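Local coordinates for protein AT27789p (Drosophila melanogaster, PDB 5UZM) that probably binds RNA, including messenger RNA, through domains such as this second quasi-RNA recognition motif of the hnRNP F/H homologue Glorund, at residues 28-41 with 57-71. Numbering follows the deposited sequence.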
loop_
_atom_site.group_PDB
_atom_site.type_symbol
_atom_site.label_atom_id
_atom_site.label_comp_id
_atom_site.label_asym_id
_atom_site.label_seq_id
_atom_site.Cartn_x
_atom_site.Cartn_y
_atom_site.Cartn_z
ATOM N N PHE A 28 -4.899 -6.827 5.418
ATOM C CA PHE A 28 -4.520 -5.719 6.289
ATOM C C PHE A 28 -5.487 -4.555 6.145
ATOM O O PHE A 28 -5.798 -3.884 7.134
ATOM C CB PHE A 28 -3.102 -5.295 5.921
ATOM C CG PHE A 28 -2.527 -4.248 6.770
ATOM C CD1 PHE A 28 -1.988 -4.550 8.009
ATOM C CD2 PHE A 28 -2.528 -2.920 6.344
ATOM C CE1 PHE A 28 -1.454 -3.537 8.794
ATOM C CE2 PHE A 28 -1.968 -1.930 7.128
ATOM C CZ PHE A 28 -1.451 -2.241 8.362
ATOM N N PHE A 29 -5.987 -4.309 4.939
ATOM C CA PHE A 29 -6.937 -3.232 4.684
ATOM C C PHE A 29 -8.361 -3.772 4.554
ATOM O O PHE A 29 -9.174 -3.201 3.833
ATOM C CB PHE A 29 -6.487 -2.456 3.432
ATOM C CG PHE A 29 -5.279 -1.610 3.679
ATOM C CD1 PHE A 29 -5.262 -0.708 4.729
ATOM C CD2 PHE A 29 -4.169 -1.670 2.860
ATOM C CE1 PHE A 29 -4.166 0.077 5.010
ATOM C CE2 PHE A 29 -3.074 -0.832 3.118
ATOM C CZ PHE A 29 -3.079 0.065 4.184
ATOM N N SER A 30 -8.661 -4.892 5.231
ATOM C CA SER A 30 -10.014 -5.447 5.203
ATOM C C SER A 30 -11.033 -4.399 5.600
ATOM O O SER A 30 -10.867 -3.706 6.600
ATOM C CB SER A 30 -10.097 -6.647 6.140
ATOM O OG SER A 30 -11.432 -7.180 6.103
ATOM N N GLY A 31 -12.118 -4.338 4.844
ATOM C CA GLY A 31 -13.134 -3.315 5.055
ATOM C C GLY A 31 -12.976 -2.075 4.211
ATOM O O GLY A 31 -13.871 -1.224 4.208
ATOM N N LEU A 32 -11.850 -1.900 3.539
ATOM C CA LEU A 32 -11.623 -0.727 2.699
ATOM C C LEU A 32 -11.620 -1.142 1.237
ATOM O O LEU A 32 -11.243 -2.266 0.893
ATOM C CB LEU A 32 -10.298 -0.062 3.041
ATOM C CG LEU A 32 -10.085 0.133 4.556
ATOM C CD1 LEU A 32 -8.755 0.770 4.814
ATOM C CD2 LEU A 32 -11.189 0.995 5.209
ATOM N N ASP A 33 -12.073 -0.235 0.370
ATOM C CA ASP A 33 -12.259 -0.567 -1.045
ATOM C C ASP A 33 -10.979 -0.227 -1.798
ATOM O O ASP A 33 -10.721 0.931 -2.126
ATOM C CB ASP A 33 -13.463 0.172 -1.621
ATOM C CG ASP A 33 -13.848 -0.326 -3.012
ATOM O OD1 ASP A 33 -13.451 -1.452 -3.387
ATOM O OD2 ASP A 33 -14.558 0.407 -3.729
ATOM N N ILE A 34 -10.160 -1.243 -2.065
ATOM C CA ILE A 34 -8.965 -1.109 -2.894
ATOM C C ILE A 34 -9.367 -1.292 -4.355
ATOM O O ILE A 34 -10.137 -2.206 -4.696
ATOM C CB ILE A 34 -7.903 -2.155 -2.484
ATOM C CG1 ILE A 34 -7.474 -1.966 -1.016
ATOM C CG2 ILE A 34 -6.659 -2.088 -3.399
ATOM C CD1 ILE A 34 -6.693 -3.141 -0.504
ATOM N N LYS A 35 -8.785 -0.485 -5.240
ATOM C CA LYS A 35 -9.097 -0.608 -6.665
ATOM C C LYS A 35 -8.743 -2.003 -7.181
ATOM O O LYS A 35 -7.759 -2.609 -6.754
ATOM C CB LYS A 35 -8.369 0.495 -7.444
ATOM C CG LYS A 35 -8.927 1.862 -7.090
ATOM C CD LYS A 35 -8.517 2.945 -8.068
ATOM C CE LYS A 35 -9.363 4.206 -7.862
ATOM N NZ LYS A 35 -8.600 5.347 -7.252
ATOM N N THR A 36 -9.575 -2.537 -8.105
ATOM C CA THR A 36 -9.415 -3.922 -8.521
ATOM C C THR A 36 -8.392 -4.118 -9.620
ATOM O O THR A 36 -7.927 -5.247 -9.823
ATOM C CB THR A 36 -10.738 -4.494 -9.028
ATOM O OG1 THR A 36 -11.271 -3.606 -10.020
ATOM C CG2 THR A 36 -11.715 -4.646 -7.903
ATOM N N ASP A 37 -8.028 -3.073 -10.330
ATOM C CA ASP A 37 -7.143 -3.290 -11.461
ATOM C C ASP A 37 -5.710 -3.546 -10.989
ATOM O O ASP A 37 -5.397 -3.556 -9.789
ATOM C CB ASP A 37 -7.218 -2.102 -12.413
ATOM C CG ASP A 37 -6.862 -0.807 -11.734
ATOM O OD1 ASP A 37 -5.655 -0.507 -11.644
ATOM O OD2 ASP A 37 -7.790 -0.097 -11.282
ATOM N N ARG A 38 -4.824 -3.752 -11.964
ATOM C CA ARG A 38 -3.412 -3.979 -11.681
ATOM C C ARG A 38 -2.814 -2.863 -10.845
ATOM O O ARG A 38 -1.842 -3.085 -10.115
ATOM C CB ARG A 38 -2.636 -4.103 -12.994
ATOM C CG ARG A 38 -1.307 -4.827 -12.876
ATOM C CD ARG A 38 -0.481 -4.651 -14.148
ATOM N NE ARG A 38 0.132 -3.324 -14.248
ATOM C CZ ARG A 38 -0.380 -2.292 -14.921
ATOM N NH1 ARG A 38 0.268 -1.132 -14.944
ATOM N NH2 ARG A 38 -1.533 -2.409 -15.571
ATOM N N GLU A 39 -3.369 -1.658 -10.929
ATOM C CA GLU A 39 -2.786 -0.534 -10.208
ATOM C C GLU A 39 -3.401 -0.325 -8.834
ATOM O O GLU A 39 -3.201 0.733 -8.229
ATOM C CB GLU A 39 -2.902 0.748 -11.029
ATOM C CG GLU A 39 -2.099 0.725 -12.323
ATOM C CD GLU A 39 -1.631 2.114 -12.731
ATOM O OE1 GLU A 39 -0.401 2.322 -12.833
ATOM O OE2 GLU A 39 -2.490 3.003 -12.927
ATOM N N GLY A 40 -4.142 -1.302 -8.320
ATOM C CA GLY A 40 -4.651 -1.174 -6.969
ATOM C C GLY A 40 -3.571 -1.345 -5.920
ATOM O O GLY A 40 -3.602 -0.686 -4.874
ATOM N N ILE A 41 -2.668 -2.296 -6.132
ATOM C CA ILE A 41 -1.606 -2.606 -5.170
ATOM C C ILE A 41 -0.342 -2.763 -5.995
ATOM O O ILE A 41 -0.294 -3.621 -6.890
ATOM C CB ILE A 41 -1.867 -3.906 -4.382
ATOM C CG1 ILE A 41 -3.168 -3.845 -3.551
ATOM C CG2 ILE A 41 -0.617 -4.297 -3.544
ATOM C CD1 ILE A 41 -3.615 -5.218 -2.965
ATOM N N VAL A 57 -0.824 1.612 -2.358
ATOM C CA VAL A 57 -2.180 1.070 -2.415
ATOM C C VAL A 57 -3.121 2.216 -2.766
ATOM O O VAL A 57 -3.054 3.287 -2.154
ATOM C CB VAL A 57 -2.581 0.391 -1.083
ATOM C CG1 VAL A 57 -4.032 -0.119 -1.143
ATOM C CG2 VAL A 57 -1.585 -0.758 -0.761
ATOM N N GLN A 58 -3.979 1.980 -3.751
ATOM C CA GLN A 58 -4.951 2.946 -4.254
ATOM C C GLN A 58 -6.338 2.535 -3.798
ATOM O O GLN A 58 -6.738 1.402 -4.060
ATOM C CB GLN A 58 -4.958 2.963 -5.778
ATOM C CG GLN A 58 -3.695 3.363 -6.400
ATOM C CD GLN A 58 -3.882 3.738 -7.854
ATOM O OE1 GLN A 58 -3.092 3.359 -8.719
ATOM N NE2 GLN A 58 -4.943 4.487 -8.132
ATOM N N PHE A 59 -7.080 3.462 -3.194
ATOM C CA PHE A 59 -8.441 3.228 -2.729
ATOM C C PHE A 59 -9.464 3.938 -3.612
ATOM O O PHE A 59 -9.142 4.821 -4.405
ATOM C CB PHE A 59 -8.596 3.704 -1.284
ATOM C CG PHE A 59 -7.679 2.993 -0.326
ATOM C CD1 PHE A 59 -8.040 1.747 0.189
ATOM C CD2 PHE A 59 -6.463 3.538 0.036
ATOM C CE1 PHE A 59 -7.180 1.069 1.048
ATOM C CE2 PHE A 59 -5.589 2.858 0.918
ATOM C CZ PHE A 59 -5.953 1.615 1.404
ATOM N N GLU A 60 -10.735 3.582 -3.401
ATOM C CA GLU A 60 -11.789 4.153 -4.227
ATOM C C GLU A 60 -12.276 5.491 -3.712
ATOM O O GLU A 60 -12.943 6.225 -4.451
ATOM C CB GLU A 60 -12.971 3.191 -4.307
ATOM C CG GLU A 60 -13.620 3.170 -5.645
ATOM C CD GLU A 60 -12.743 2.498 -6.656
ATOM O OE1 GLU A 60 -12.270 1.381 -6.359
ATOM O OE2 GLU A 60 -12.514 3.085 -7.734
ATOM N N SER A 61 -11.992 5.824 -2.460
ATOM C CA SER A 61 -12.598 6.987 -1.843
ATOM C C SER A 61 -11.607 7.647 -0.905
ATOM O O SER A 61 -10.652 7.031 -0.422
ATOM C CB SER A 61 -13.880 6.630 -1.077
ATOM O OG SER A 61 -13.587 5.967 0.143
ATOM N N GLN A 62 -11.860 8.926 -0.634
ATOM C CA GLN A 62 -11.026 9.670 0.295
ATOM C C GLN A 62 -11.187 9.168 1.728
ATOM O O GLN A 62 -10.203 9.043 2.467
ATOM C CB GLN A 62 -11.359 11.164 0.179
ATOM C CG GLN A 62 -10.936 12.007 1.350
ATOM C CD GLN A 62 -9.456 12.281 1.403
ATOM O OE1 GLN A 62 -8.701 11.969 0.470
ATOM N NE2 GLN A 62 -9.025 12.876 2.504
ATOM N N ASP A 63 -12.403 8.834 2.141
ATOM C CA ASP A 63 -12.548 8.361 3.514
ATOM C C ASP A 63 -11.835 7.029 3.734
ATOM O O ASP A 63 -11.320 6.789 4.828
ATOM C CB ASP A 63 -14.015 8.243 3.877
ATOM C CG ASP A 63 -14.219 7.814 5.317
ATOM O OD1 ASP A 63 -13.841 8.578 6.229
ATOM O OD2 ASP A 63 -14.767 6.717 5.528
ATOM N N ASP A 64 -11.782 6.180 2.716
ATOM C CA ASP A 64 -11.039 4.926 2.877
ATOM C C ASP A 64 -9.542 5.168 3.029
ATOM O O ASP A 64 -8.855 4.431 3.758
ATOM C CB ASP A 64 -11.330 4.018 1.709
ATOM C CG ASP A 64 -12.576 3.170 1.962
ATOM O OD1 ASP A 64 -13.252 3.412 2.993
ATOM O OD2 ASP A 64 -12.888 2.286 1.144
ATOM N N THR A 65 -9.015 6.173 2.343
ATOM C CA THR A 65 -7.624 6.558 2.558
ATOM C C THR A 65 -7.389 6.991 3.997
ATOM O O THR A 65 -6.365 6.656 4.609
ATOM C CB THR A 65 -7.251 7.672 1.571
ATOM O OG1 THR A 65 -7.529 7.208 0.241
ATOM C CG2 THR A 65 -5.779 8.024 1.704
ATOM N N GLU A 66 -8.337 7.737 4.580
ATOM C CA GLU A 66 -8.131 8.181 5.945
ATOM C C GLU A 66 -8.198 7.010 6.916
ATOM O O GLU A 66 -7.419 6.954 7.866
ATOM C CB GLU A 66 -9.152 9.255 6.312
ATOM C CG GLU A 66 -9.080 10.479 5.403
ATOM C CD GLU A 66 -7.915 11.418 5.705
ATOM O OE1 GLU A 66 -7.272 11.306 6.781
ATOM O OE2 GLU A 66 -7.672 12.306 4.856
ATOM N N GLN A 67 -9.102 6.049 6.670
ATOM C CA GLN A 67 -9.135 4.863 7.515
ATOM C C GLN A 67 -7.865 4.030 7.346
ATOM O O GLN A 67 -7.410 3.413 8.316
ATOM C CB GLN A 67 -10.353 4.014 7.195
ATOM C CG GLN A 67 -11.704 4.683 7.544
ATOM C CD GLN A 67 -12.853 3.802 7.183
ATOM O OE1 GLN A 67 -13.716 4.163 6.386
ATOM N NE2 GLN A 67 -12.854 2.610 7.743
ATOM N N ALA A 68 -7.282 4.006 6.142
ATOM C CA ALA A 68 -6.029 3.259 5.967
ATOM C C ALA A 68 -4.929 3.895 6.778
ATOM O O ALA A 68 -4.158 3.215 7.452
ATOM C CB ALA A 68 -5.628 3.223 4.502
ATOM N N LEU A 69 -4.840 5.226 6.738
ATOM C CA LEU A 69 -3.830 5.895 7.543
ATOM C C LEU A 69 -4.010 5.625 9.028
ATOM O O LEU A 69 -3.029 5.586 9.782
ATOM C CB LEU A 69 -3.868 7.402 7.251
ATOM C CG LEU A 69 -3.349 7.661 5.852
ATOM C CD1 LEU A 69 -4.002 8.926 5.315
ATOM C CD2 LEU A 69 -1.865 7.818 5.927
ATOM N N GLY A 70 -5.250 5.421 9.468
ATOM C CA GLY A 70 -5.457 5.088 10.860
ATOM C C GLY A 70 -4.947 3.715 11.255
ATOM O O GLY A 70 -4.882 3.424 12.450
ATOM N N ARG A 71 -4.544 2.893 10.292
ATOM C CA ARG A 71 -3.964 1.584 10.605
ATOM C C ARG A 71 -2.436 1.613 10.665
ATOM O O ARG A 71 -1.810 0.552 10.749
ATOM C CB ARG A 71 -4.444 0.555 9.595
ATOM C CG ARG A 71 -5.970 0.389 9.714
ATOM C CD ARG A 71 -6.521 -0.680 8.845
ATOM N NE ARG A 71 -7.982 -0.542 8.856
ATOM C CZ ARG A 71 -8.822 -1.370 8.261
ATOM N NH1 ARG A 71 -8.371 -2.461 7.643
ATOM N NH2 ARG A 71 -10.145 -1.142 8.289
HETATM O O HOH W 1 -11.849 -0.894 -8.809
#
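Arg71 reaches back to the end of helix 22-28 with its chain extended, laying the guanidinium so that Phe28 O and Ser30 O both lie in its plane. Arg71 NH1 bonds to Phe28 O at 3.0 Å and also to Ser30 O, which takes a second bond from Arg71 NH2; Leu32 CD1 sits over one face of the group. With an alanine here, the Phe28 and Ser30 carbonyls would probably lose these three bonds, and Leu32 the flat group lying against it. Backbone bonds continue the seam: Glu60 N to Asp33 O, Lys35 N to Gln58 O, and Gln58 N to Gly40 O. Asp64 OD2 accepts from Asp33 N at 2.8 Å, met from above its carboxylate plane, while Lys35 bends at its end to put NZ 2.9 Å from Phe59 O. Phe59 points CZ at the centre of the Phe29 ring in a T-shaped stack, planes at 88°; Phe28 CD2 covers the opposite face. Ala68 CB packs 3.5 Å from Phe29 CE1. Phe29 touches Leu13 and Phe59 touches Val11 of strand 10-14, seating this layer on the sheet; Asp64, Ala68 and Arg71 tie the loop to helix 62-69 and the turn after it, as in the βαββαβ fold of RNA recognition motifs.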